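DUF2442 domain-containing protein (Nitrosomonas europaea, PDB 2AUW) is of unknown function but may bind DNA. Local coordinates at residues P9-V14 with T24-G29; E30-D35 with W82-A87. All blocks are in the same frame, centred on the assembly; numbering follows the deposited sequence. Where two conformers were deposited one is given.

Contact 1 of 2, residues P9-V14 with T24-G29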
loop_
_atom_site.group_PDB
_atom_site.type_symbol
_atom_site.label_atom_id
_atom_site.label_comp_id
_atom_site.label_asym_id
_atom_site.label_seq_id
_atom_site.Cartn_x
_atom_site.Cartn_y
_atom_site.Cartn_z
ATOM N N PRO B 9 6.274 -11.347 -4.618
ATOM C CA PRO B 9 7.592 -12.002 -4.846
ATOM C C PRO B 9 8.397 -11.472 -6.042
ATOM O O PRO B 9 7.835 -11.089 -7.086
ATOM C CB PRO B 9 7.211 -13.479 -5.093
ATOM C CG PRO B 9 5.868 -13.624 -4.489
ATOM C CD PRO B 9 5.174 -12.319 -4.741
ATOM N N LYS B 10 9.720 -11.425 -5.886
ATOM C CA LYS B 10 10.610 -11.076 -6.990
ATOM C C LYS B 10 11.314 -12.350 -7.425
ATOM O O LYS B 10 11.710 -13.142 -6.591
ATOM C CB LYS B 10 11.684 -10.058 -6.547
ATOM C CG LYS B 10 11.118 -8.702 -6.126
ATOM C CD LYS B 10 12.126 -7.955 -5.224
ATOM C CE LYS B 10 11.445 -6.891 -4.370
ATOM N NZ LYS B 10 11.390 -5.554 -5.043
ATOM N N LEU B 11 11.414 -12.548 -8.726
ATOM C CA LEU B 11 12.160 -13.665 -9.291
ATOM C C LEU B 11 13.631 -13.301 -9.253
ATOM O O LEU B 11 14.074 -12.378 -9.944
ATOM C CB LEU B 11 11.729 -13.934 -10.744
ATOM C CG LEU B 11 12.451 -15.068 -11.473
ATOM C CD1 LEU B 11 12.257 -16.415 -10.715
ATOM C CD2 LEU B 11 12.050 -15.180 -12.932
ATOM N N THR B 12 14.379 -14.056 -8.458
ATOM C CA THR B 12 15.798 -13.763 -8.235
ATOM C C THR B 12 16.769 -14.732 -8.894
ATOM O O THR B 12 17.966 -14.437 -8.950
ATOM C CB THR B 12 16.114 -13.681 -6.719
ATOM O OG1 THR B 12 15.841 -14.947 -6.092
ATOM C CG2 THR B 12 15.254 -12.646 -6.044
ATOM N N ALA B 13 16.286 -15.887 -9.386
ATOM C CA ALA B 13 17.111 -16.806 -10.167
ATOM C C ALA B 13 16.201 -17.783 -10.891
ATOM O O ALA B 13 15.187 -18.218 -10.328
ATOM C CB ALA B 13 18.077 -17.606 -9.244
ATOM N N VAL B 14 16.582 -18.118 -12.118
ATOM C CA VAL B 14 15.940 -19.239 -12.865
ATOM C C VAL B 14 17.013 -20.146 -13.493
ATOM O O VAL B 14 18.005 -19.670 -14.052
ATOM C CB VAL B 14 14.943 -18.739 -13.942
ATOM C CG1 VAL B 14 15.640 -17.898 -14.998
ATOM C CG2 VAL B 14 14.154 -19.918 -14.639
ATOM N N THR B 24 13.228 -22.177 -9.786
ATOM C CA THR B 24 13.030 -20.713 -9.674
ATOM C C THR B 24 13.303 -20.327 -8.233
ATOM O O THR B 24 12.841 -21.000 -7.331
ATOM C CB THR B 24 11.596 -20.278 -10.083
ATOM O OG1 THR B 24 10.631 -21.037 -9.331
ATOM C CG2 THR B 24 11.386 -20.526 -11.586
ATOM N N THR B 25 14.061 -19.250 -8.044
ATOM C CA THR B 25 14.352 -18.729 -6.699
ATOM C C THR B 25 13.740 -17.329 -6.586
ATOM O O THR B 25 13.803 -16.527 -7.527
ATOM C CB THR B 25 15.883 -18.658 -6.428
ATOM O OG1 THR B 25 16.475 -19.943 -6.710
ATOM C CG2 THR B 25 16.141 -18.284 -4.979
ATOM N N TRP B 26 13.182 -17.052 -5.426
ATOM C CA TRP B 26 12.366 -15.870 -5.209
ATOM C C TRP B 26 12.860 -15.068 -3.996
ATOM O O TRP B 26 13.440 -15.630 -3.092
ATOM C CB TRP B 26 10.897 -16.277 -5.027
ATOM C CG TRP B 26 10.404 -17.147 -6.190
ATOM C CD1 TRP B 26 10.560 -18.505 -6.320
ATOM C CD2 TRP B 26 9.735 -16.699 -7.378
ATOM N NE1 TRP B 26 10.018 -18.941 -7.521
ATOM C CE2 TRP B 26 9.511 -17.851 -8.194
ATOM C CE3 TRP B 26 9.292 -15.441 -7.837
ATOM C CZ2 TRP B 26 8.847 -17.778 -9.437
ATOM C CZ3 TRP B 26 8.623 -15.366 -9.086
ATOM C CH2 TRP B 26 8.408 -16.540 -9.863
ATOM N N SER B 27 12.574 -13.763 -3.997
ATOM C CA SER B 27 12.834 -12.875 -2.852
ATOM C C SER B 27 12.140 -13.271 -1.539
ATOM O O SER B 27 12.441 -12.684 -0.471
ATOM C CB SER B 27 12.414 -11.453 -3.225
ATOM O OG SER B 27 10.997 -11.394 -3.278
ATOM N N THR B 28 11.229 -14.247 -1.594
ATOM C CA THR B 28 10.571 -14.804 -0.411
ATOM C C THR B 28 11.436 -15.844 0.297
ATOM O O THR B 28 11.051 -16.351 1.360
ATOM C CB THR B 28 9.285 -15.543 -0.795
ATOM O OG1 THR B 28 9.631 -16.505 -1.797
ATOM C CG2 THR B 28 8.202 -14.559 -1.358
ATOM N N GLY B 29 12.561 -16.184 -0.312
ATOM C CA GLY B 29 13.394 -17.305 0.132
ATOM C C GLY B 29 13.053 -18.634 -0.546
ATOM O O GLY B 29 13.894 -19.537 -0.576
HETATM O O HOH W 1 16.177 -14.583 -3.325
HETATM O O HOH W 2 16.656 -20.944 -9.253
#
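From Leu-11 paired with Trp-26 to Val-14 paired with Thr-24, the two strand segments run antiparallel at 158°, and a classic beta bulge shifts their register where Thr-12 and Ala-13 both face Thr-25. The bulge can be read from a single acceptor: O of Thr-25 takes Thr-12 N at 2.7 Å and Ala-13 N at 3.2 Å, both approaching from the same face of its carbonyl plane. In return, Thr-25 N donates to Ala-13 O at 2.7 Å. Beyond the strands, Lys-10 and Ser-27 form a pair of bonds. Ser-27 N reaches Lys-10 O at 2.8 Å, while Ser-27 OG, set between its own backbone N and carbonyl carbon (chi1 72°), receives Lys-10 N at 2.9 Å. Trp-26 then starts the type I turn that ends at Gly-29.

The indole of Trp-26 carries the apolar side. Methyl CD1 of Leu-11 sits over one face, 3.8 Å from the centroid of the Trp-26 six-membered ring and only 8° from its normal, a CH-pi contact; CB of Leu-11 meets CZ3, and CB of Pro-9 approaches CE3. Trp-26 NE1 donates to Thr-24 OG1 at 2.8 Å, and that hydroxyl is also bonded to Leu-32 O. An alanine in place of Trp-26 would probably open a gap against Leu-11 and Pro-9 and leave the Thr-24 hydroxyl without its indole donor. On the opposite face of the sheet, CB of Ala-13 packs on CB of Thr-25.

This open end of the hairpin formed by strands 11-16 and 21-26 lies against helix 76-86, whose Tyr-80 meets the Trp-26 ring edge-to-face, with strand 31-35 next in the sheet.

Contact 2 of 2, residues E30-D35 with W82-A87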
loop_
_atom_site.group_PDB
_atom_site.type_symbol
_atom_site.label_atom_id
_atom_site.label_comp_id
_atom_site.label_asym_id
_atom_site.label_seq_id
_atom_site.Cartn_x
_atom_site.Cartn_y
_atom_site.Cartn_z
ATOM N N GLU B 30 11.864 -18.728 -1.161
ATOM C CA GLU B 30 11.409 -19.984 -1.775
ATOM C C GLU B 30 12.234 -20.385 -2.981
ATOM O O GLU B 30 12.660 -19.552 -3.775
ATOM C CB GLU B 30 9.918 -19.923 -2.166
ATOM C CG GLU B 30 8.974 -19.744 -1.028
ATOM C CD GLU B 30 7.622 -19.282 -1.547
ATOM O OE1 GLU B 30 7.563 -18.185 -2.139
ATOM O OE2 GLU B 30 6.668 -20.055 -1.426
ATOM N N VAL B 31 12.451 -21.681 -3.110
ATOM C CA VAL B 31 13.094 -22.271 -4.275
ATOM C C VAL B 31 12.077 -23.304 -4.791
ATOM O O VAL B 31 11.731 -24.250 -4.096
ATOM C CB VAL B 31 14.449 -22.935 -3.939
ATOM C CG1 VAL B 31 15.047 -23.573 -5.206
ATOM C CG2 VAL B 31 15.415 -21.901 -3.372
ATOM N N LEU B 32 11.507 -23.023 -5.951
ATOM C CA LEU B 32 10.351 -23.794 -6.445
ATOM C C LEU B 32 10.665 -24.314 -7.832
ATOM O O LEU B 32 11.176 -23.596 -8.677
ATOM C CB LEU B 32 9.095 -22.905 -6.528
ATOM C CG LEU B 32 8.702 -22.083 -5.304
ATOM C CD1 LEU B 32 7.549 -21.163 -5.667
ATOM C CD2 LEU B 32 8.314 -23.011 -4.187
ATOM N N GLU B 33 10.322 -25.562 -8.076
ATOM C CA GLU B 33 10.487 -26.129 -9.400
ATOM C C GLU B 33 9.133 -26.145 -10.104
ATOM O O GLU B 33 8.077 -26.193 -9.475
ATOM C CB GLU B 33 11.094 -27.545 -9.341
ATOM C CG GLU B 33 12.572 -27.578 -8.798
ATOM C CD GLU B 33 13.187 -28.986 -8.734
ATOM O OE1 GLU B 33 12.604 -29.947 -9.286
ATOM O OE2 GLU B 33 14.283 -29.118 -8.127
ATOM N N VAL B 34 9.187 -26.124 -11.424
ATOM C CA VAL B 34 7.942 -26.019 -12.189
ATOM C C VAL B 34 8.169 -26.573 -13.591
ATOM O O VAL B 34 9.197 -26.280 -14.237
ATOM C CB VAL B 34 7.485 -24.540 -12.270
ATOM C CG1 VAL B 34 8.527 -23.682 -12.971
ATOM C CG2 VAL B 34 6.066 -24.413 -12.955
ATOM N N ASP B 35 7.198 -27.341 -14.070
ATOM C CA ASP B 35 7.252 -27.869 -15.439
ATOM C C ASP B 35 6.545 -26.886 -16.357
ATOM O O ASP B 35 5.430 -26.412 -16.046
ATOM C CB ASP B 35 6.562 -29.228 -15.492
ATOM C CG ASP B 35 6.924 -30.017 -16.737
ATOM O OD1 ASP B 35 6.559 -29.607 -17.842
ATOM O OD2 ASP B 35 7.586 -31.050 -16.595
ATOM N N TRP B 82 2.000 -21.275 -11.338
ATOM C CA TRP B 82 2.083 -22.655 -11.889
ATOM C C TRP B 82 2.902 -23.530 -10.968
ATOM O O TRP B 82 2.584 -24.708 -10.781
ATOM C CB TRP B 82 2.729 -22.683 -13.273
ATOM C CG TRP B 82 2.074 -21.795 -14.265
ATOM C CD1 TRP B 82 0.808 -21.297 -14.184
ATOM C CD2 TRP B 82 2.632 -21.294 -15.478
ATOM N NE1 TRP B 82 0.543 -20.498 -15.266
ATOM C CE2 TRP B 82 1.644 -20.475 -16.076
ATOM C CE3 TRP B 82 3.873 -21.442 -16.124
ATOM C CZ2 TRP B 82 1.859 -19.804 -17.283
ATOM C CZ3 TRP B 82 4.076 -20.794 -17.326
ATOM C CH2 TRP B 82 3.066 -19.965 -17.887
ATOM N N ALA B 83 3.947 -22.942 -10.372
ATOM C CA ALA B 83 4.812 -23.701 -9.482
ATOM C C ALA B 83 3.997 -24.134 -8.274
ATOM O O ALA B 83 4.069 -25.305 -7.830
ATOM C CB ALA B 83 6.033 -22.848 -9.052
ATOM N N LYS B 84 3.211 -23.199 -7.723
ATOM C CA LYS B 84 2.339 -23.531 -6.569
ATOM C C LYS B 84 1.298 -24.612 -6.925
ATOM O O LYS B 84 1.136 -25.630 -6.216
ATOM C CB LYS B 84 1.642 -22.281 -6.022
ATOM C CG LYS B 84 2.599 -21.289 -5.321
ATOM C CD LYS B 84 3.555 -22.029 -4.383
ATOM C CE LYS B 84 4.574 -21.098 -3.732
ATOM N NZ LYS B 84 3.954 -20.591 -2.508
ATOM N N GLU B 85 0.598 -24.385 -8.030
ATOM C CA GLU B 85 -0.453 -25.291 -8.505
ATOM C C GLU B 85 0.088 -26.710 -8.762
ATOM O O GLU B 85 -0.497 -27.718 -8.308
ATOM C CB GLU B 85 -1.105 -24.672 -9.741
ATOM C CG GLU B 85 -1.947 -23.414 -9.399
ATOM C CD GLU B 85 -2.303 -22.590 -10.614
ATOM O OE1 GLU B 85 -2.146 -23.129 -11.735
ATOM O OE2 GLU B 85 -2.752 -21.417 -10.470
ATOM N N GLN B 86 1.246 -26.792 -9.390
ATOM C CA GLN B 86 1.881 -28.091 -9.638
ATOM C C GLN B 86 2.317 -28.823 -8.362
ATOM O O GLN B 86 2.492 -30.042 -8.386
ATOM C CB GLN B 86 3.056 -27.954 -10.605
ATOM C CG GLN B 86 2.647 -27.632 -12.020
ATOM C CD GLN B 86 3.840 -27.441 -12.916
ATOM O OE1 GLN B 86 4.940 -27.926 -12.619
ATOM N NE2 GLN B 86 3.647 -26.715 -14.012
ATOM N N ALA B 87 2.493 -28.093 -7.262
ATOM C CA ALA B 87 2.804 -28.698 -5.962
ATOM C C ALA B 87 1.533 -29.023 -5.160
ATOM O O ALA B 87 1.603 -29.465 -4.016
ATOM C CB ALA B 87 3.756 -27.814 -5.169
HETATM O O HOH W 3 5.859 -27.233 -8.133
#
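Trp-82 meets the strand through its CB, which lies 3.8 Å from CG2 of Val-34, while its indole turns to Phe-74, edge-to-face. The next residue, Ala-83, makes the closest backbone approach to the strand: its methyl faces CB of Val-34 at 3.9 Å and CB of Leu-32 at 4.0 Å. A small side chain at this position lets the helix settle close to the strand, the axes of segments 82-86 and 31-35 being 7.4 Å apart. A water donates to both Glu-33 O and Ala-83 O, joining the two main chains beside the apolar patch.

The packing is that of an alpha-beta layer, in which residues 82-86, the end of helix 76-86, cross strand 31-35 of the three-stranded antiparallel sheet nearly perpendicularly, at 83°, and Leu-32 and Val-34 supply the apolar strand surface.

Lys-84 starts away from the strand, but bends at chi2 and chi4 bring its end back. CE packs on CD1 of Leu-32, and Lys-84 NZ forms a salt bridge with Glu-30 OE2 at 3.0 Å, on the syn lone pair. The other carboxylate oxygen, OE1, is bonded to the hydroxyls of Tyr-80 and Thr-28, which leaves Glu-30 gripped at both oxygens.

Gln-86 extends its amide to the main chain of Asp-35, which lies on an outermost strand of the sheet. Gln-86 OE1 accepts Asp-35 N at 2.7 Å in a nearly straight bond (174°), and Gln-86 NE2 donates to Asp-35 O, also at 2.7 Å and close to the amide plane. Two in-plane bonds thus fix the amide's rotation, with NE2 also resting against CG2 of Val-34.

How the contacts relate
Contacts 1 and 2 follow one another along the chain, the first closing at Gly-29 just before the second opens at Glu-30, and their centres lie about 12 Å apart. Both belong to one three-stranded antiparallel sheet: contact 1 joins strands 11-16 and 21-26, and contact 2 sets helix 76-86 on the third strand, 31-35. They meet directly at the Thr-24 hydroxyl, which links contact 1 to the main chain of contact 2, and where Trp-26 NE1 packs on CD1 of Leu-32. Local hairpin pairing and a helix returning from far along the sequence thus build one alpha-beta unit; neither contact involves the other chain of the assembly.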